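Local structure of glucan-binding protein C, GbpC (Streptococcus mutans UA159, 5UQZ) at residues L74-R88 with F110-F124. The protein probably binds glucan at the streptococcal cell wall and mediates both sucrose-independent and sucrose-dependent adherence. Residues are numbered along the deposited sequence; the frame is centred on the assembly and turned at random. Where two conformers were deposited one is given.
Sequences LSIEGVNQYLTKEAR and FTQANPYDPKEDTWF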
loop_
_atom_site.group_PDB
_atom_site.type_symbol
_atom_site.label_atom_id
_atom_site.label_comp_id
_atom_site.label_asym_id
_atom_site.label_seq_id
_atom_site.Cartn_x
_atom_site.Cartn_y
_atom_site.Cartn_z
ATOM N N LEU A 74 6.563 12.530 17.224
ATOM C CA LEU A 74 7.561 11.472 17.231
ATOM C C LEU A 74 8.707 11.728 18.193
ATOM O O LEU A 74 9.200 12.847 18.279
ATOM C CB LEU A 74 8.367 11.626 15.893
ATOM C CG LEU A 74 7.591 11.309 14.644
ATOM C CD1 LEU A 74 8.294 11.807 13.395
ATOM C CD2 LEU A 74 7.242 9.819 14.525
ATOM N N SER A 75 9.220 10.653 18.791
ATOM C CA SER A 75 10.479 10.621 19.518
ATOM C C SER A 75 11.237 9.416 19.000
ATOM O O SER A 75 10.686 8.310 18.972
ATOM C CB SER A 75 10.209 10.451 21.029
ATOM O OG SER A 75 11.412 10.436 21.765
ATOM N N ILE A 76 12.471 9.632 18.552
ATOM C CA ILE A 76 13.187 8.612 17.791
ATOM C C ILE A 76 14.484 8.286 18.512
ATOM O O ILE A 76 15.242 9.198 18.857
ATOM C CB ILE A 76 13.474 9.110 16.355
ATOM C CG1 ILE A 76 12.202 9.514 15.621
ATOM C CG2 ILE A 76 14.259 8.071 15.569
ATOM C CD1 ILE A 76 12.474 10.362 14.356
ATOM N N GLU A 77 14.749 7.000 18.686
ATOM C CA GLU A 77 15.989 6.522 19.252
ATOM C C GLU A 77 16.663 5.576 18.271
ATOM O O GLU A 77 16.008 4.772 17.606
ATOM C CB GLU A 77 15.727 5.775 20.564
ATOM C CG GLU A 77 17.005 5.429 21.326
ATOM C CD GLU A 77 16.782 4.666 22.629
ATOM O OE1 GLU A 77 15.616 4.343 22.983
ATOM O OE2 GLU A 77 17.789 4.378 23.324
ATOM N N GLY A 78 17.980 5.702 18.154
ATOM C CA GLY A 78 18.775 4.769 17.379
ATOM C C GLY A 78 19.124 5.226 15.974
ATOM O O GLY A 78 19.827 4.495 15.278
ATOM N N VAL A 79 18.656 6.377 15.514
ATOM C CA VAL A 79 18.994 6.893 14.182
ATOM C C VAL A 79 20.207 7.779 14.324
ATOM O O VAL A 79 20.222 8.691 15.167
ATOM C CB VAL A 79 17.813 7.684 13.586
ATOM C CG1 VAL A 79 18.260 8.444 12.336
ATOM C CG2 VAL A 79 16.668 6.716 13.234
ATOM N N ASN A 80 21.236 7.507 13.505
ATOM C CA ASN A 80 22.442 8.301 13.504
ATOM C C ASN A 80 22.642 9.164 12.275
ATOM O O ASN A 80 23.581 9.933 12.263
ATOM C CB ASN A 80 23.655 7.414 13.751
ATOM C CG ASN A 80 24.829 8.201 14.423
ATOM O OD1 ASN A 80 24.700 8.917 15.472
ATOM N ND2 ASN A 80 25.976 8.086 13.792
ATOM N N GLN A 81 21.872 9.004 11.210
ATOM C CA GLN A 81 22.061 9.782 9.975
ATOM C C GLN A 81 20.724 10.353 9.524
ATOM O O GLN A 81 20.019 9.742 8.707
ATOM C CB GLN A 81 22.630 8.894 8.873
ATOM C CG GLN A 81 23.992 8.431 9.201
ATOM C CD GLN A 81 24.921 9.490 8.827
ATOM O OE1 GLN A 81 25.143 10.432 9.601
ATOM N NE2 GLN A 81 25.489 9.374 7.602
ATOM N N TYR A 82 20.373 11.518 10.023
ATOM C CA TYR A 82 19.191 12.223 9.535
ATOM C C TYR A 82 19.512 12.974 8.247
ATOM O O TYR A 82 20.618 13.486 8.063
ATOM C CB TYR A 82 18.710 13.228 10.572
ATOM C CG TYR A 82 18.250 12.585 11.863
ATOM C CD1 TYR A 82 16.932 12.202 12.043
ATOM C CD2 TYR A 82 19.146 12.376 12.934
ATOM C CE1 TYR A 82 16.517 11.629 13.227
ATOM C CE2 TYR A 82 18.736 11.832 14.132
ATOM C CZ TYR A 82 17.407 11.474 14.268
ATOM O OH TYR A 82 16.981 10.925 15.451
ATOM N N LEU A 83 18.530 13.044 7.331
ATOM C CA LEU A 83 18.724 13.819 6.117
ATOM C C LEU A 83 18.618 15.294 6.465
ATOM O O LEU A 83 17.650 15.720 7.088
ATOM C CB LEU A 83 17.640 13.410 5.108
ATOM C CG LEU A 83 17.750 14.052 3.737
ATOM C CD1 LEU A 83 18.963 13.526 2.985
ATOM C CD2 LEU A 83 16.441 13.780 2.929
ATOM N N THR A 84 19.588 16.088 6.038
ATOM C CA THR A 84 19.499 17.521 6.326
ATOM C C THR A 84 18.296 18.120 5.601
ATOM O O THR A 84 17.846 17.630 4.560
ATOM C CB THR A 84 20.775 18.271 5.914
ATOM O OG1 THR A 84 20.861 18.233 4.474
ATOM C CG2 THR A 84 22.014 17.701 6.607
ATOM N N LYS A 85 17.749 19.191 6.157
ATOM C CA LYS A 85 16.644 19.831 5.467
ATOM C C LYS A 85 17.062 20.391 4.124
ATOM O O LYS A 85 16.267 20.377 3.186
ATOM C CB LYS A 85 15.950 20.883 6.340
ATOM C CG LYS A 85 15.085 20.221 7.421
ATOM C CD LYS A 85 14.134 21.162 8.069
ATOM C CE LYS A 85 13.200 20.424 9.040
ATOM N NZ LYS A 85 12.229 21.370 9.669
ATOM N N GLU A 86 18.297 20.901 4.006
ATOM C CA GLU A 86 18.769 21.345 2.695
ATOM C C GLU A 86 18.761 20.224 1.673
ATOM O O GLU A 86 18.351 20.422 0.532
ATOM C CB GLU A 86 20.159 21.944 2.814
ATOM C CG GLU A 86 20.683 22.422 1.468
ATOM C CD GLU A 86 21.917 23.239 1.635
ATOM O OE1 GLU A 86 22.489 23.242 2.739
ATOM O OE2 GLU A 86 22.316 23.872 0.647
ATOM N N ALA A 87 19.203 19.028 2.068
ATOM C CA ALA A 87 19.177 17.912 1.120
ATOM C C ALA A 87 17.757 17.456 0.815
ATOM O O ALA A 87 17.447 17.127 -0.341
ATOM C CB ALA A 87 20.038 16.766 1.649
ATOM N N ARG A 88 16.868 17.431 1.818
ATOM C CA ARG A 88 15.468 17.136 1.555
ATOM C C ARG A 88 14.893 18.109 0.525
ATOM O O ARG A 88 14.233 17.701 -0.435
ATOM C CB ARG A 88 14.679 17.191 2.857
ATOM C CG ARG A 88 13.195 16.737 2.682
ATOM C CD ARG A 88 12.295 17.201 3.816
ATOM N NE ARG A 88 12.343 18.652 3.982
ATOM C CZ ARG A 88 11.774 19.332 4.981
ATOM N NH1 ARG A 88 11.064 18.716 5.913
ATOM N NH2 ARG A 88 11.918 20.646 5.041
ATOM N N PHE A 110 23.745 14.340 5.287
ATOM C CA PHE A 110 23.226 13.726 6.507
ATOM C C PHE A 110 23.895 14.352 7.738
ATOM O O PHE A 110 25.024 14.854 7.688
ATOM C CB PHE A 110 23.508 12.227 6.498
ATOM C CG PHE A 110 22.798 11.545 5.366
ATOM C CD1 PHE A 110 21.432 11.214 5.465
ATOM C CD2 PHE A 110 23.451 11.327 4.152
ATOM C CE1 PHE A 110 20.745 10.674 4.399
ATOM C CE2 PHE A 110 22.781 10.775 3.089
ATOM C CZ PHE A 110 21.431 10.437 3.199
ATOM N N THR A 111 23.194 14.280 8.856
ATOM C CA THR A 111 23.704 14.786 10.119
ATOM C C THR A 111 23.251 13.889 11.257
ATOM O O THR A 111 22.153 13.325 11.223
ATOM C CB THR A 111 23.227 16.237 10.359
ATOM O OG1 THR A 111 23.708 16.665 11.639
ATOM C CG2 THR A 111 21.721 16.386 10.327
ATOM N N GLN A 112 24.078 13.784 12.290
ATOM C CA GLN A 112 23.750 13.004 13.472
ATOM C C GLN A 112 22.721 13.680 14.352
ATOM O O GLN A 112 22.105 12.996 15.175
ATOM C CB GLN A 112 25.028 12.672 14.248
ATOM C CG GLN A 112 25.986 11.792 13.403
ATOM C CD GLN A 112 27.274 11.478 14.112
ATOM O OE1 GLN A 112 27.285 11.364 15.337
ATOM N NE2 GLN A 112 28.351 11.230 13.377
ATOM N N ALA A 113 22.567 14.995 14.259
ATOM C CA ALA A 113 21.621 15.721 15.090
ATOM C C ALA A 113 20.305 15.907 14.324
ATOM O O ALA A 113 20.274 16.530 13.255
ATOM C CB ALA A 113 22.208 17.083 15.453
ATOM N N ASN A 114 19.222 15.432 14.894
ATOM C CA ASN A 114 17.936 15.488 14.203
ATOM C C ASN A 114 17.517 16.940 13.948
ATOM O O ASN A 114 17.336 17.696 14.915
ATOM C CB ASN A 114 16.896 14.843 15.118
ATOM C CG ASN A 114 15.512 14.713 14.434
ATOM O OD1 ASN A 114 15.339 15.138 13.273
ATOM N ND2 ASN A 114 14.555 14.101 15.122
ATOM N N PRO A 115 17.301 17.366 12.695
ATOM C CA PRO A 115 16.843 18.728 12.456
ATOM C C PRO A 115 15.331 18.836 12.398
ATOM O O PRO A 115 14.829 19.958 12.231
ATOM C CB PRO A 115 17.431 19.042 11.081
ATOM C CG PRO A 115 17.374 17.707 10.357
ATOM C CD PRO A 115 17.656 16.642 11.438
ATOM N N TYR A 116 14.586 17.736 12.449
ATOM C CA TYR A 116 13.138 17.733 12.280
ATOM C C TYR A 116 12.452 17.926 13.630
ATOM O O TYR A 116 12.851 17.361 14.656
ATOM C CB TYR A 116 12.647 16.433 11.613
ATOM C CG TYR A 116 13.238 16.264 10.232
ATOM C CD1 TYR A 116 12.660 16.877 9.113
ATOM C CD2 TYR A 116 14.398 15.542 10.029
ATOM C CE1 TYR A 116 13.229 16.821 7.881
ATOM C CE2 TYR A 116 15.006 15.461 8.777
ATOM C CZ TYR A 116 14.407 16.090 7.715
ATOM O OH TYR A 116 15.015 16.069 6.465
ATOM N N ASP A 117 11.397 18.722 13.634
ATOM C CA ASP A 117 10.568 18.892 14.806
ATOM C C ASP A 117 9.851 17.571 15.098
ATOM O O ASP A 117 9.565 16.798 14.174
ATOM C CB ASP A 117 9.525 19.947 14.471
ATOM C CG ASP A 117 8.764 20.401 15.689
ATOM O OD1 ASP A 117 9.249 21.309 16.394
ATOM O OD2 ASP A 117 7.688 19.846 15.988
ATOM N N PRO A 118 9.521 17.296 16.367
ATOM C CA PRO A 118 8.756 16.069 16.647
ATOM C C PRO A 118 7.447 15.974 15.886
ATOM O O PRO A 118 6.901 14.877 15.702
ATOM C CB PRO A 118 8.528 16.136 18.158
ATOM C CG PRO A 118 9.663 16.917 18.674
ATOM C CD PRO A 118 9.961 17.964 17.598
ATOM N N LYS A 119 6.860 17.105 15.526
ATOM C CA LYS A 119 5.530 17.129 14.942
ATOM C C LYS A 119 5.517 16.937 13.432
ATOM O O LYS A 119 4.426 16.972 12.844
ATOM C CB LYS A 119 4.821 18.433 15.300
ATOM C CG LYS A 119 4.746 18.638 16.834
ATOM C CD LYS A 119 3.903 19.874 17.208
ATOM C CE LYS A 119 4.465 21.174 16.712
ATOM N NZ LYS A 119 5.836 21.483 17.222
ATOM N N GLU A 120 6.673 16.719 12.790
ATOM C CA GLU A 120 6.688 16.621 11.331
ATOM C C GLU A 120 7.325 15.316 10.859
ATOM O O GLU A 120 8.057 14.624 11.588
ATOM C CB GLU A 120 7.365 17.804 10.671
ATOM C CG GLU A 120 8.828 17.798 10.969
ATOM C CD GLU A 120 9.581 19.020 10.396
ATOM O OE1 GLU A 120 9.270 19.436 9.273
ATOM O OE2 GLU A 120 10.501 19.553 11.039
ATOM N N ASP A 121 6.947 14.954 9.631
ATOM C CA ASP A 121 7.567 13.811 8.981
ATOM C C ASP A 121 9.080 13.989 8.988
ATOM O O ASP A 121 9.583 15.089 8.799
ATOM C CB ASP A 121 7.081 13.701 7.534
ATOM C CG ASP A 121 5.590 13.469 7.390
ATOM O OD1 ASP A 121 4.911 13.021 8.346
ATOM O OD2 ASP A 121 5.095 13.691 6.272
ATOM N N THR A 122 9.802 12.894 9.210
ATOM C CA THR A 122 11.249 12.946 9.427
ATOM C C THR A 122 11.958 12.058 8.422
ATOM O O THR A 122 11.488 10.973 8.115
ATOM C CB THR A 122 11.494 12.445 10.872
ATOM O OG1 THR A 122 10.839 13.359 11.784
ATOM C CG2 THR A 122 12.960 12.388 11.249
ATOM N N TRP A 123 13.110 12.461 7.929
ATOM C CA TRP A 123 13.870 11.699 6.933
ATOM C C TRP A 123 15.205 11.275 7.524
ATOM O O TRP A 123 15.887 12.095 8.164
ATOM C CB TRP A 123 14.143 12.588 5.716
ATOM C CG TRP A 123 13.001 12.830 4.799
ATOM C CD1 TRP A 123 12.010 13.792 4.940
ATOM C CD2 TRP A 123 12.740 12.176 3.554
ATOM N NE1 TRP A 123 11.161 13.754 3.853
ATOM C CE2 TRP A 123 11.589 12.778 2.988
ATOM C CE3 TRP A 123 13.370 11.143 2.867
ATOM C CZ2 TRP A 123 11.082 12.374 1.765
ATOM C CZ3 TRP A 123 12.867 10.735 1.667
ATOM C CH2 TRP A 123 11.726 11.342 1.128
ATOM N N PHE A 124 15.606 10.041 7.238
ATOM C CA PHE A 124 16.882 9.547 7.726
ATOM C C PHE A 124 17.295 8.339 6.909
ATOM O O PHE A 124 16.483 7.741 6.200
ATOM C CB PHE A 124 16.861 9.191 9.232
ATOM C CG PHE A 124 15.716 8.314 9.654
ATOM C CD1 PHE A 124 15.768 6.938 9.504
ATOM C CD2 PHE A 124 14.586 8.889 10.217
ATOM C CE1 PHE A 124 14.681 6.140 9.939
ATOM C CE2 PHE A 124 13.524 8.107 10.633
ATOM C CZ PHE A 124 13.595 6.730 10.488
HETATM O O HOH W 1 21.675 10.558 16.393
HETATM O O HOH W 2 15.755 12.552 17.363
HETATM O O HOH W 3 10.376 21.251 7.684
#
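Tyr82 lies flat between Asn114 and Val79. The flat Asn114 amide matches one face of the ring, planes 4° apart, and Asn114 CB sits 3.6 Å from the Tyr82 ring centroid in a CH-pi contact; Val79 CG1 fills the opposite face. Valine suits the site because it is forked: CG2 lies over the Phe124 ring, 3.8 Å from its centroid, so one side chain serves two aromatics. Leu83 branches likewise, chi1 -176° directing CD1 against Phe110 CE1 and CD2 against Trp123 CB and the indole.

Around this centre, Tyr82 and Thr111 exchange backbone hydrogen bonds as an antiparallel pair, while Leu83 N donates to Trp123 O at 2.9 Å, tying the pair 82-83/110-111 to strand 122-127, an edge of a four-stranded sheet in the beta-supersandwich domain, away from the calcium site. Tyr116 turns its hydroxyl onto Leu83 O (OH to O 2.7 Å), arriving above the carbonyl plane. Asn114 OD1 meanwhile accepts from Tyr116 N, an Asx turn that helps hold the stacked amide.

At the polar edge, long, extended Lys85 passes the Tyr116 ring and places NZ 2.9 Å from Glu120 OE2 in a salt bridge using the oxygen's syn lone pair; the anti lone pair takes Asp117 N. Arg88 lays CG over Trp123, and water 3 joins Lys85 NZ, Arg88 NH2 and Glu120 OE1. Two bonds to OE2 restrain the carboxylate; Lys85 and, through a long bridge, Arg88 probably stabilise its charge, and this network links the first turn of helix 85-91 to the loop before strand 122-127.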